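Local coordinates for cell wall surface anchor family protein (Streptococcus agalactiae serogroup V, PDB 3TW0) that serves as the adhesive tip pilin of group B Streptococcus pili, with a metal-binding von Willebrand factor A-type domain that probably meets host surfaces, at residues G76-N81 with Y275-N280; L167-T172 with F321-G326; T177-I182 with G302-L307; I209-F214 with T306-G311. The protein carries 2 engineered substitutions. All coordinates share one frame; numbering follows the deposited sequence.

Contact 1 of 4, residues G76-N81 with Y275-N280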
# COMPACT_ATOMS: atom_id res chain seq x y z
N GLY A 76 12.10 0.16 11.19
CA GLY A 76 13.48 0.28 11.60
C GLY A 76 14.45 0.09 10.45
O GLY A 76 14.03 -0.03 9.28
N VAL A 77 15.73 0.09 10.80
CA VAL A 77 16.81 -0.22 9.90
C VAL A 77 17.48 -1.53 10.36
O VAL A 77 16.90 -2.30 11.12
CB VAL A 77 17.81 1.00 9.73
CG1 VAL A 77 17.11 2.15 9.05
CG2 VAL A 77 18.40 1.47 11.08
N ALA A 78 18.68 -1.82 9.87
CA ALA A 78 19.34 -3.08 10.26
C ALA A 78 20.82 -2.94 10.10
O ALA A 78 21.28 -2.03 9.40
CB ALA A 78 18.82 -4.26 9.42
N ASP A 79 21.57 -3.83 10.74
CA ASP A 79 22.99 -3.84 10.56
C ASP A 79 23.31 -4.63 9.28
O ASP A 79 22.39 -5.00 8.52
CB ASP A 79 23.73 -4.38 11.81
CG ASP A 79 23.56 -5.89 12.03
OD1 ASP A 79 23.11 -6.58 11.09
OD2 ASP A 79 23.88 -6.38 13.16
N GLN A 80 24.61 -4.88 9.06
CA GLN A 80 25.10 -5.53 7.85
C GLN A 80 24.68 -6.99 7.73
O GLN A 80 24.73 -7.56 6.63
CB GLN A 80 26.61 -5.39 7.75
CG GLN A 80 27.39 -6.35 8.68
CD GLN A 80 28.87 -6.14 8.60
OE1 GLN A 80 29.36 -5.01 8.46
NE2 GLN A 80 29.61 -7.23 8.71
N ASN A 81 24.22 -7.58 8.83
CA ASN A 81 23.65 -8.93 8.80
C ASN A 81 22.11 -9.03 8.74
O ASN A 81 21.54 -10.12 8.83
CB ASN A 81 24.20 -9.77 9.97
CG ASN A 81 25.69 -9.87 9.93
OD1 ASN A 81 26.28 -10.16 8.88
ND2 ASN A 81 26.34 -9.57 11.06
N TYR A 275 21.76 -0.31 7.30
CA TYR A 275 21.21 -0.75 6.02
C TYR A 275 19.69 -0.71 6.14
O TYR A 275 19.11 -0.87 7.24
CB TYR A 275 21.63 -2.21 5.71
CG TYR A 275 23.13 -2.41 5.58
CD1 TYR A 275 23.96 -2.34 6.69
CD2 TYR A 275 23.71 -2.66 4.34
CE1 TYR A 275 25.32 -2.48 6.58
CE2 TYR A 275 25.10 -2.82 4.22
CZ TYR A 275 25.88 -2.74 5.35
OH TYR A 275 27.23 -2.88 5.27
N TRP A 276 19.04 -0.48 5.00
CA TRP A 276 17.60 -0.62 4.92
C TRP A 276 17.31 -2.09 5.25
O TRP A 276 18.10 -2.97 4.89
CB TRP A 276 17.16 -0.32 3.50
CG TRP A 276 17.50 1.08 3.05
CD1 TRP A 276 18.36 1.44 2.06
CD2 TRP A 276 16.97 2.29 3.59
NE1 TRP A 276 18.40 2.81 1.95
CE2 TRP A 276 17.55 3.35 2.88
CE3 TRP A 276 16.05 2.58 4.61
CZ2 TRP A 276 17.24 4.69 3.14
CZ3 TRP A 276 15.75 3.90 4.87
CH2 TRP A 276 16.34 4.94 4.14
N ARG A 277 16.22 -2.36 5.94
CA ARG A 277 15.82 -3.75 6.17
C ARG A 277 15.49 -4.36 4.80
O ARG A 277 15.05 -3.62 3.88
CB ARG A 277 14.62 -3.81 7.11
CG ARG A 277 14.92 -3.30 8.50
CD ARG A 277 13.73 -3.52 9.44
NE ARG A 277 13.57 -4.93 9.71
CZ ARG A 277 12.73 -5.48 10.58
NH1 ARG A 277 11.93 -4.75 11.34
NH2 ARG A 277 12.70 -6.79 10.70
N ASP A 278 15.73 -5.66 4.64
CA ASP A 278 15.74 -6.30 3.32
C ASP A 278 14.39 -6.34 2.58
O ASP A 278 14.35 -6.58 1.36
CB ASP A 278 16.45 -7.66 3.32
CG ASP A 278 15.70 -8.73 4.12
OD1 ASP A 278 14.46 -8.75 4.15
OD2 ASP A 278 16.38 -9.60 4.70
N TYR A 279 13.31 -6.06 3.29
CA TYR A 279 12.02 -5.90 2.65
C TYR A 279 11.91 -4.55 1.90
O TYR A 279 10.97 -4.33 1.17
CB TYR A 279 10.85 -6.12 3.63
CG TYR A 279 10.86 -5.29 4.89
CD1 TYR A 279 10.99 -5.89 6.14
CD2 TYR A 279 10.71 -3.91 4.83
CE1 TYR A 279 10.99 -5.13 7.31
CE2 TYR A 279 10.70 -3.16 5.97
CZ TYR A 279 10.84 -3.77 7.22
OH TYR A 279 10.84 -2.98 8.36
N ASN A 280 12.90 -3.69 2.05
CA ASN A 280 12.98 -2.47 1.23
C ASN A 280 13.87 -2.55 -0.01
O ASN A 280 13.97 -1.56 -0.74
CB ASN A 280 13.38 -1.26 2.09
CG ASN A 280 12.22 -0.70 2.88
OD1 ASN A 280 11.11 -0.53 2.34
ND2 ASN A 280 12.45 -0.42 4.17
O HOH W 1 14.57 -0.07 6.54

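Contact 2 of 4, residues L167-T172 with F321-G326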
# COMPACT_ATOMS: atom_id res chain seq x y z
N LEU A 167 -18.86 -1.98 -8.82
CA LEU A 167 -17.88 -0.93 -9.03
C LEU A 167 -16.90 -0.80 -7.85
O LEU A 167 -17.31 -0.86 -6.69
CB LEU A 167 -18.57 0.41 -9.27
CG LEU A 167 -17.71 1.67 -9.15
CD1 LEU A 167 -16.69 1.74 -10.31
CD2 LEU A 167 -18.61 2.92 -9.13
N ILE A 168 -15.61 -0.68 -8.17
CA ILE A 168 -14.66 -0.21 -7.16
C ILE A 168 -14.32 1.25 -7.48
O ILE A 168 -13.96 1.57 -8.63
CB ILE A 168 -13.39 -1.09 -7.05
CG1 ILE A 168 -13.78 -2.50 -6.56
CG2 ILE A 168 -12.38 -0.42 -6.08
CD1 ILE A 168 -12.69 -3.55 -6.77
N PHE A 169 -14.53 2.12 -6.48
CA PHE A 169 -14.23 3.54 -6.61
C PHE A 169 -13.11 3.90 -5.62
O PHE A 169 -13.30 3.87 -4.39
CB PHE A 169 -15.51 4.33 -6.32
CG PHE A 169 -15.43 5.79 -6.64
CD1 PHE A 169 -15.91 6.27 -7.85
CD2 PHE A 169 -14.94 6.71 -5.69
CE1 PHE A 169 -15.86 7.63 -8.14
CE2 PHE A 169 -14.90 8.09 -5.97
CZ PHE A 169 -15.35 8.54 -7.20
N HIS A 170 -11.95 4.23 -6.16
CA HIS A 170 -10.71 4.25 -5.36
C HIS A 170 -10.18 5.65 -5.34
O HIS A 170 -9.89 6.23 -6.40
CB HIS A 170 -9.72 3.27 -5.98
CG HIS A 170 -8.38 3.23 -5.31
ND1 HIS A 170 -7.25 2.78 -5.96
CD2 HIS A 170 -7.98 3.58 -4.06
CE1 HIS A 170 -6.22 2.84 -5.14
NE2 HIS A 170 -6.64 3.31 -3.98
N VAL A 171 -10.08 6.20 -4.14
CA VAL A 171 -9.65 7.58 -3.94
C VAL A 171 -8.32 7.63 -3.19
O VAL A 171 -8.21 7.14 -2.04
CB VAL A 171 -10.70 8.39 -3.12
CG1 VAL A 171 -10.32 9.85 -3.13
CG2 VAL A 171 -12.10 8.16 -3.70
N THR A 172 -7.33 8.23 -3.83
CA THR A 172 -5.94 8.06 -3.37
C THR A 172 -5.07 9.13 -4.00
O THR A 172 -5.48 9.79 -4.96
CB THR A 172 -5.43 6.64 -3.76
OG1 THR A 172 -4.05 6.47 -3.44
CG2 THR A 172 -5.63 6.36 -5.27
N PHE A 321 -12.87 2.65 -11.00
CA PHE A 321 -12.61 4.06 -11.21
C PHE A 321 -11.65 4.57 -10.14
O PHE A 321 -11.86 4.31 -8.95
CB PHE A 321 -13.91 4.89 -11.15
CG PHE A 321 -14.96 4.49 -12.16
CD1 PHE A 321 -14.70 3.56 -13.15
CD2 PHE A 321 -16.22 5.07 -12.12
CE1 PHE A 321 -15.69 3.19 -14.10
CE2 PHE A 321 -17.21 4.72 -13.05
CZ PHE A 321 -16.93 3.78 -14.05
N THR A 322 -10.62 5.30 -10.56
CA THR A 322 -9.65 5.87 -9.64
C THR A 322 -9.67 7.41 -9.66
O THR A 322 -9.58 8.04 -10.73
CB THR A 322 -8.24 5.35 -9.93
OG1 THR A 322 -8.29 3.95 -10.14
CG2 THR A 322 -7.30 5.59 -8.75
N VAL A 323 -9.76 8.01 -8.49
CA VAL A 323 -9.79 9.47 -8.35
C VAL A 323 -8.54 9.96 -7.63
O VAL A 323 -8.29 9.62 -6.47
CB VAL A 323 -11.09 9.95 -7.69
CG1 VAL A 323 -10.96 11.40 -7.17
CG2 VAL A 323 -12.20 9.86 -8.71
N GLY A 324 -7.75 10.74 -8.36
CA GLY A 324 -6.48 11.27 -7.87
C GLY A 324 -6.59 12.54 -7.06
O GLY A 324 -7.20 13.52 -7.47
N ILE A 325 -5.99 12.55 -5.89
CA ILE A 325 -6.09 13.74 -5.05
C ILE A 325 -4.72 14.36 -4.79
O ILE A 325 -3.85 13.71 -4.23
CB ILE A 325 -6.82 13.43 -3.73
CG1 ILE A 325 -8.24 12.92 -4.02
CG2 ILE A 325 -6.82 14.69 -2.81
CD1 ILE A 325 -9.27 13.52 -3.18
N GLY A 326 -4.57 15.62 -5.18
CA GLY A 326 -3.33 16.38 -4.99
C GLY A 326 -2.09 15.58 -5.38
O GLY A 326 -1.23 15.33 -4.53
O HOH W 2 -7.97 1.74 -8.45

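Contact 3 of 4, residues T177-I182 with G302-L307. With ACT (acetate ion), chain F.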
# COMPACT_ATOMS: atom_id res chain seq x y z
N THR A 177 3.34 2.21 -1.39
CA THR A 177 4.65 2.16 -0.75
C THR A 177 4.80 0.87 0.06
O THR A 177 5.68 0.74 0.90
CB THR A 177 4.83 3.34 0.22
OG1 THR A 177 3.78 3.30 1.19
CG2 THR A 177 4.78 4.68 -0.50
N MET A 178 3.90 -0.08 -0.20
CA MET A 178 3.94 -1.40 0.43
C MET A 178 3.32 -2.31 -0.58
O MET A 178 2.46 -1.83 -1.33
CB MET A 178 3.08 -1.39 1.69
CG MET A 178 3.30 -2.59 2.58
SD MET A 178 2.53 -2.33 4.23
CE MET A 178 3.85 -1.42 5.08
N SER A 179 3.69 -3.59 -0.58
CA SER A 179 3.15 -4.55 -1.53
C SER A 179 3.40 -5.96 -1.08
O SER A 179 4.33 -6.21 -0.29
CB SER A 179 3.78 -4.34 -2.93
OG SER A 179 5.15 -4.69 -2.89
N TYR A 180 2.58 -6.91 -1.55
CA TYR A 180 2.97 -8.32 -1.36
C TYR A 180 4.12 -8.77 -2.28
O TYR A 180 4.21 -8.32 -3.42
CB TYR A 180 1.74 -9.25 -1.44
CG TYR A 180 0.81 -9.13 -0.24
CD1 TYR A 180 1.25 -9.51 1.04
CD2 TYR A 180 -0.49 -8.67 -0.37
CE1 TYR A 180 0.42 -9.39 2.17
CE2 TYR A 180 -1.34 -8.56 0.76
CZ TYR A 180 -0.87 -8.94 2.02
OH TYR A 180 -1.68 -8.84 3.14
N ALA A 181 4.99 -9.66 -1.77
CA ALA A 181 6.08 -10.24 -2.54
C ALA A 181 5.62 -11.21 -3.64
O ALA A 181 4.78 -12.09 -3.38
CB ALA A 181 7.04 -11.00 -1.63
N ILE A 182 6.28 -11.11 -4.81
CA ILE A 182 6.16 -12.10 -5.88
C ILE A 182 6.99 -13.32 -5.48
O ILE A 182 8.15 -13.19 -5.06
CB ILE A 182 6.62 -11.51 -7.22
CG1 ILE A 182 5.67 -10.39 -7.65
CG2 ILE A 182 6.70 -12.61 -8.30
CD1 ILE A 182 6.19 -9.46 -8.80
N GLY A 302 4.52 -0.17 -7.24
CA GLY A 302 3.49 0.01 -8.28
C GLY A 302 3.40 -1.25 -9.12
O GLY A 302 2.32 -1.77 -9.34
N GLU A 303 4.55 -1.76 -9.56
CA GLU A 303 4.54 -2.90 -10.42
C GLU A 303 3.88 -4.16 -9.80
O GLU A 303 2.98 -4.74 -10.41
CB GLU A 303 5.92 -3.19 -11.04
CG GLU A 303 5.84 -4.37 -12.02
CD GLU A 303 7.19 -4.87 -12.53
OE1 GLU A 303 8.24 -4.43 -12.02
OE2 GLU A 303 7.20 -5.70 -13.47
N PRO A 304 4.32 -4.58 -8.60
CA PRO A 304 3.63 -5.78 -8.11
C PRO A 304 2.16 -5.52 -7.88
O PRO A 304 1.35 -6.44 -8.08
CB PRO A 304 4.37 -6.12 -6.79
CG PRO A 304 5.17 -4.85 -6.46
CD PRO A 304 5.53 -4.28 -7.80
N THR A 305 1.79 -4.29 -7.52
CA THR A 305 0.37 -3.99 -7.33
C THR A 305 -0.46 -4.09 -8.65
O THR A 305 -1.58 -4.63 -8.64
CB THR A 305 0.16 -2.63 -6.66
OG1 THR A 305 0.94 -2.57 -5.44
CG2 THR A 305 -1.30 -2.45 -6.32
N THR A 306 0.09 -3.53 -9.74
CA THR A 306 -0.54 -3.57 -11.08
C THR A 306 -0.68 -5.01 -11.58
O THR A 306 -1.74 -5.41 -12.09
CB THR A 306 0.28 -2.71 -12.11
OG1 THR A 306 0.39 -1.37 -11.63
CG2 THR A 306 -0.39 -2.68 -13.50
N LEU A 307 0.38 -5.79 -11.39
CA LEU A 307 0.36 -7.19 -11.77
C LEU A 307 -0.70 -7.94 -10.98
O LEU A 307 -1.46 -8.74 -11.53
CB LEU A 307 1.75 -7.81 -11.60
CG LEU A 307 2.86 -7.40 -12.57
CD1 LEU A 307 4.21 -7.85 -12.02
CD2 LEU A 307 2.63 -7.95 -14.02
C ACT F . 2.64 6.73 2.91
O ACT F . 1.68 7.43 2.54
OXT ACT F . 2.80 5.68 2.25
CH3 ACT F . 3.54 7.11 4.08
O HOH W 3 0.29 -1.77 -2.86

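Contact 4 of 4, residues I209-F214 with T306-G311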
# COMPACT_ATOMS: atom_id res chain seq x y z
N ILE A 209 -0.23 -11.42 -12.52
CA ILE A 209 0.23 -12.59 -11.83
C ILE A 209 -0.88 -13.00 -10.86
O ILE A 209 -1.51 -12.12 -10.21
CB ILE A 209 1.53 -12.31 -11.02
CG1 ILE A 209 2.69 -11.96 -11.96
CG2 ILE A 209 1.88 -13.49 -10.11
CD1 ILE A 209 4.06 -11.69 -11.25
N LEU A 210 -1.12 -14.30 -10.77
CA LEU A 210 -2.19 -14.80 -9.92
C LEU A 210 -1.80 -14.66 -8.45
O LEU A 210 -0.62 -14.69 -8.11
CB LEU A 210 -2.53 -16.26 -10.24
CG LEU A 210 -3.32 -16.57 -11.53
CD1 LEU A 210 -3.30 -18.08 -11.83
CD2 LEU A 210 -4.78 -16.03 -11.54
N GLN A 211 -2.80 -14.54 -7.58
CA GLN A 211 -2.57 -14.53 -6.14
C GLN A 211 -1.65 -15.65 -5.65
O GLN A 211 -0.76 -15.42 -4.80
CB GLN A 211 -3.89 -14.56 -5.35
CG GLN A 211 -3.69 -14.37 -3.84
CD GLN A 211 -4.97 -14.03 -3.10
OE1 GLN A 211 -5.65 -13.05 -3.41
NE2 GLN A 211 -5.28 -14.82 -2.09
N GLU A 212 -1.83 -16.85 -6.20
CA GLU A 212 -1.09 -18.03 -5.78
C GLU A 212 0.45 -17.90 -5.94
O GLU A 212 1.20 -18.66 -5.33
CB GLU A 212 -1.59 -19.28 -6.52
CG GLU A 212 -1.27 -19.21 -8.01
CD GLU A 212 -1.77 -20.41 -8.77
OE1 GLU A 212 -2.94 -20.76 -8.58
OE2 GLU A 212 -1.01 -21.00 -9.54
N ASP A 213 0.89 -16.95 -6.77
CA ASP A 213 2.31 -16.72 -6.97
C ASP A 213 2.78 -15.46 -6.25
O ASP A 213 3.87 -14.96 -6.54
CB ASP A 213 2.66 -16.62 -8.46
CG ASP A 213 2.43 -17.92 -9.19
OD1 ASP A 213 2.98 -18.96 -8.76
OD2 ASP A 213 1.69 -17.89 -10.19
N PHE A 214 1.95 -14.95 -5.35
CA PHE A 214 2.38 -13.98 -4.33
C PHE A 214 2.52 -14.70 -2.98
O PHE A 214 1.86 -15.72 -2.72
CB PHE A 214 1.40 -12.81 -4.19
CG PHE A 214 1.48 -11.76 -5.29
CD1 PHE A 214 2.26 -10.60 -5.13
CD2 PHE A 214 0.76 -11.93 -6.48
CE1 PHE A 214 2.33 -9.61 -6.14
CE2 PHE A 214 0.81 -10.96 -7.50
CZ PHE A 214 1.60 -9.79 -7.34
N THR A 306 0.09 -3.53 -9.74
CA THR A 306 -0.54 -3.57 -11.08
C THR A 306 -0.68 -5.01 -11.58
O THR A 306 -1.74 -5.41 -12.09
CB THR A 306 0.28 -2.71 -12.11
OG1 THR A 306 0.39 -1.37 -11.63
CG2 THR A 306 -0.39 -2.68 -13.50
N LEU A 307 0.38 -5.79 -11.39
CA LEU A 307 0.36 -7.19 -11.77
C LEU A 307 -0.70 -7.94 -10.98
O LEU A 307 -1.46 -8.74 -11.53
CB LEU A 307 1.75 -7.81 -11.60
CG LEU A 307 2.86 -7.40 -12.57
CD1 LEU A 307 4.21 -7.85 -12.02
CD2 LEU A 307 2.63 -7.95 -14.02
N TYR A 308 -0.80 -7.65 -9.68
CA TYR A 308 -1.85 -8.29 -8.91
C TYR A 308 -3.22 -7.85 -9.41
O TYR A 308 -4.13 -8.67 -9.56
CB TYR A 308 -1.74 -7.99 -7.41
CG TYR A 308 -3.05 -8.29 -6.77
CD1 TYR A 308 -3.38 -9.58 -6.37
CD2 TYR A 308 -4.02 -7.30 -6.67
CE1 TYR A 308 -4.63 -9.87 -5.85
CE2 TYR A 308 -5.27 -7.57 -6.15
CZ TYR A 308 -5.57 -8.85 -5.74
OH TYR A 308 -6.83 -9.07 -5.22
N PHE A 309 -3.37 -6.55 -9.68
CA PHE A 309 -4.63 -6.00 -10.17
C PHE A 309 -5.02 -6.71 -11.47
O PHE A 309 -6.14 -7.24 -11.60
CB PHE A 309 -4.51 -4.50 -10.40
CG PHE A 309 -5.78 -3.84 -10.90
CD1 PHE A 309 -6.74 -3.36 -10.00
CD2 PHE A 309 -6.01 -3.69 -12.28
CE1 PHE A 309 -7.94 -2.76 -10.47
CE2 PHE A 309 -7.18 -3.11 -12.75
CZ PHE A 309 -8.13 -2.62 -11.85
N ASN A 310 -4.08 -6.74 -12.42
CA ASN A 310 -4.35 -7.30 -13.74
C ASN A 310 -4.55 -8.81 -13.73
O ASN A 310 -5.22 -9.35 -14.59
CB ASN A 310 -3.23 -6.91 -14.72
CG ASN A 310 -3.29 -5.44 -15.13
OD1 ASN A 310 -4.33 -4.80 -15.01
ND2 ASN A 310 -2.16 -4.91 -15.63
N GLY A 311 -3.98 -9.49 -12.75
CA GLY A 311 -4.12 -10.93 -12.64
C GLY A 311 -5.40 -11.39 -11.98
O GLY A 311 -5.92 -12.47 -12.30
O HOH W 4 -7.21 -11.67 -4.95

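Contact 1 of 4, residues G76-N81 with Y275-N280
A78 and Y275 form a hydrogen-bonded antiparallel pair where strands 70-78 and 271-276 meet in the small antiparallel sheet, separate from the parallel sheet of the von Willebrand factor A fold. A78 N gives its proton to Y275 O at 2.8 Å, and Y275 N returns a straighter bond (159°) to A78 O. The Y275 side chain then runs along the D79-Q80 backbone. Its CB lies 3.7 Å from A78 O, an oxygen that also sits at the ring edge. With CG anti to the carbonyl carbon (chi1 -62°), CD1 comes to 3.5 Å from D79 C and CE1 to 3.3 Å from Q80 CA. CZ and the hydroxyl OH then both rest against Q80 CB. The chain turns here: D79 OD1 accepts from N81 N in an Asx turn. Beyond the pair, R277 sends its CG to 3.4 Å from V77 O; its guanidinium reaches on to K75 O, NH1 donating, while Y279 CE1 lies over the rim of one guanidinium face. A single water joins the two segments here, donating to G76 O at 2.8 Å and accepting from R277 N and from N280 ND2.

Contact 2 of 4, residues L167-T172 with F321-G326
L167 lays its CD1 methyl over one face of the F321 ring, 3.8 Å from the ring centroid and only 12° off the normal, a CH-pi contact with the two side chains crossing at about a right angle. The H170 imidazole carries T172 CG2 on one face, offset toward the rim, and at its edge ND1 meets a water at 2.8 Å that also reaches T322 OG1. NE2 of the same ring is bonded to Y61 OH and T322 OG1 to S346, which pins this polar layer inside the fold. H170 CG lies anti to the backbone N (chi1 177°), and its ring stands alongside T322, with ND1 4.0 Å from T322 CG2. On the face of F169, V171, F321 and V323, F169 CZ meets V323 CG2 at 3.7 Å, and V171 CG1 touches I325 CD1 at 3.8 Å; A37 and L44 of helix 33-48 pack on this side. T172 OG1 bonds to D18, which binds magnesium in another structure of this protein but holds none in this chain. Five backbone bonds, the shortest V323 N to H170 O at 2.7 Å, make parallel strands 165-172 and 319-324 neighbours in the central sheet of the Rossmann-like von Willebrand factor A fold, whose C-terminal strand ends carry the metal ion-dependent adhesion site (MIDAS).

Contact 3 of 4, residues T177-I182 with G302-L307
S179 and P304 meet side chain to ring where the loop after strand 165-172 crosses the start of helix 302-312. S179 holds OG between its backbone N and carbonyl carbon (chi1 68°), which sets OG 3.6 Å from P304 CG, and the same OG is hydrogen-bonded to ND1 of H301. P304 stands in the first helical turn, where a proline's missing N-H costs no helical bond; its CB also comes to 4.0 Å from Y180 O. I182 turns CG1 anti to its carbonyl carbon and extends CD1 (chi2 165°), a methyl that reaches P304 CB at 4.3 Å and meets L307 CD1 at 4.1 Å, the I182 and L307 side chains crossing at about a right angle. T305 places OG1 beside its own backbone N and accepts from a water at 2.8 Å; that water also donates to M178 O. Two residues before S179, T177 OG1 donates to acetate OXT at 2.8 Å and takes a bond from T143 N; the acetate, probably from the crystallisation liquor, is also held by T143 OG1 and S22 N, residues of the magnesium site. The loop comes from there to a seam without direct hydrogen bonds, held by van der Waals packing: oxygens of S179 and Y180 lie against P304 carbons, I182 lies on P304 and L307, and H301 satisfies both S179 OG and T305 OG1.

Contact 4 of 4, residues I209-F214 with T306-G311
L307 O is gripped by two N-H groups that reach it from opposite faces of its carbonyl plane: I209 N, at 3.1 Å and 57° out of that plane, and G311 N at 2.9 Å in the ordinary helical bond. The loop residue therefore docks on a helix carbonyl that already has its intrahelical partner. One turn on, I209 O comes to 3.8 Å from G311 CA, a close backbone approach at a residue with no side chain to stand between them, and L210 CD2 lies at the same distance from G311 O. The methyl tips of I209 and L307 touch, CD1 to CD1, at 3.9 Å. F214 presents the end of its ring to the helix, CZ lying 3.8 Å from Y308 CB, with the two side chains at about a right angle and I209 O at the edge of the F214 ring. Y308, whose CG is anti to its backbone N (chi1 161°), runs alongside Q211, the amide and phenol planes 29° apart. A water spans their tips, donating to Q211 OE1 at 2.6 Å and lying at the edge of the phenol, 2.6 Å from Y308 OH. Loop 209-214 is thus wedged among three helices: it packs on L307, Y308 and G311 of helix 302-312, while M150 of helix 145-159 touches both Q211 and Y308, and from helix 192-201 F199 packs on I209 and F196 on L307.

Along the chain the first segments come in the order of contacts 1 to 4, and the second segments follow in the order 1, 3, 4, 2. Contacts 3 and 4 share helix 302-312 and overlap at T306 and L307; their centres are 9 Å apart, and F214 of the latter packs on Y180, A181 and I182 of the former. The same chain then passes into strand 319-324 of contact 2, in the parallel sheet, about 18 Å from contact 3 centre to centre. Contact 1 belongs to the antiparallel sheet, its centre about 33 Å from that of contact 2, on the opposite side of the chain's centre. Contacts 2 and 3 flank the metal site, the T172 side chain about 6 Å and the M178 side chain about 9 Å from the bound magnesium.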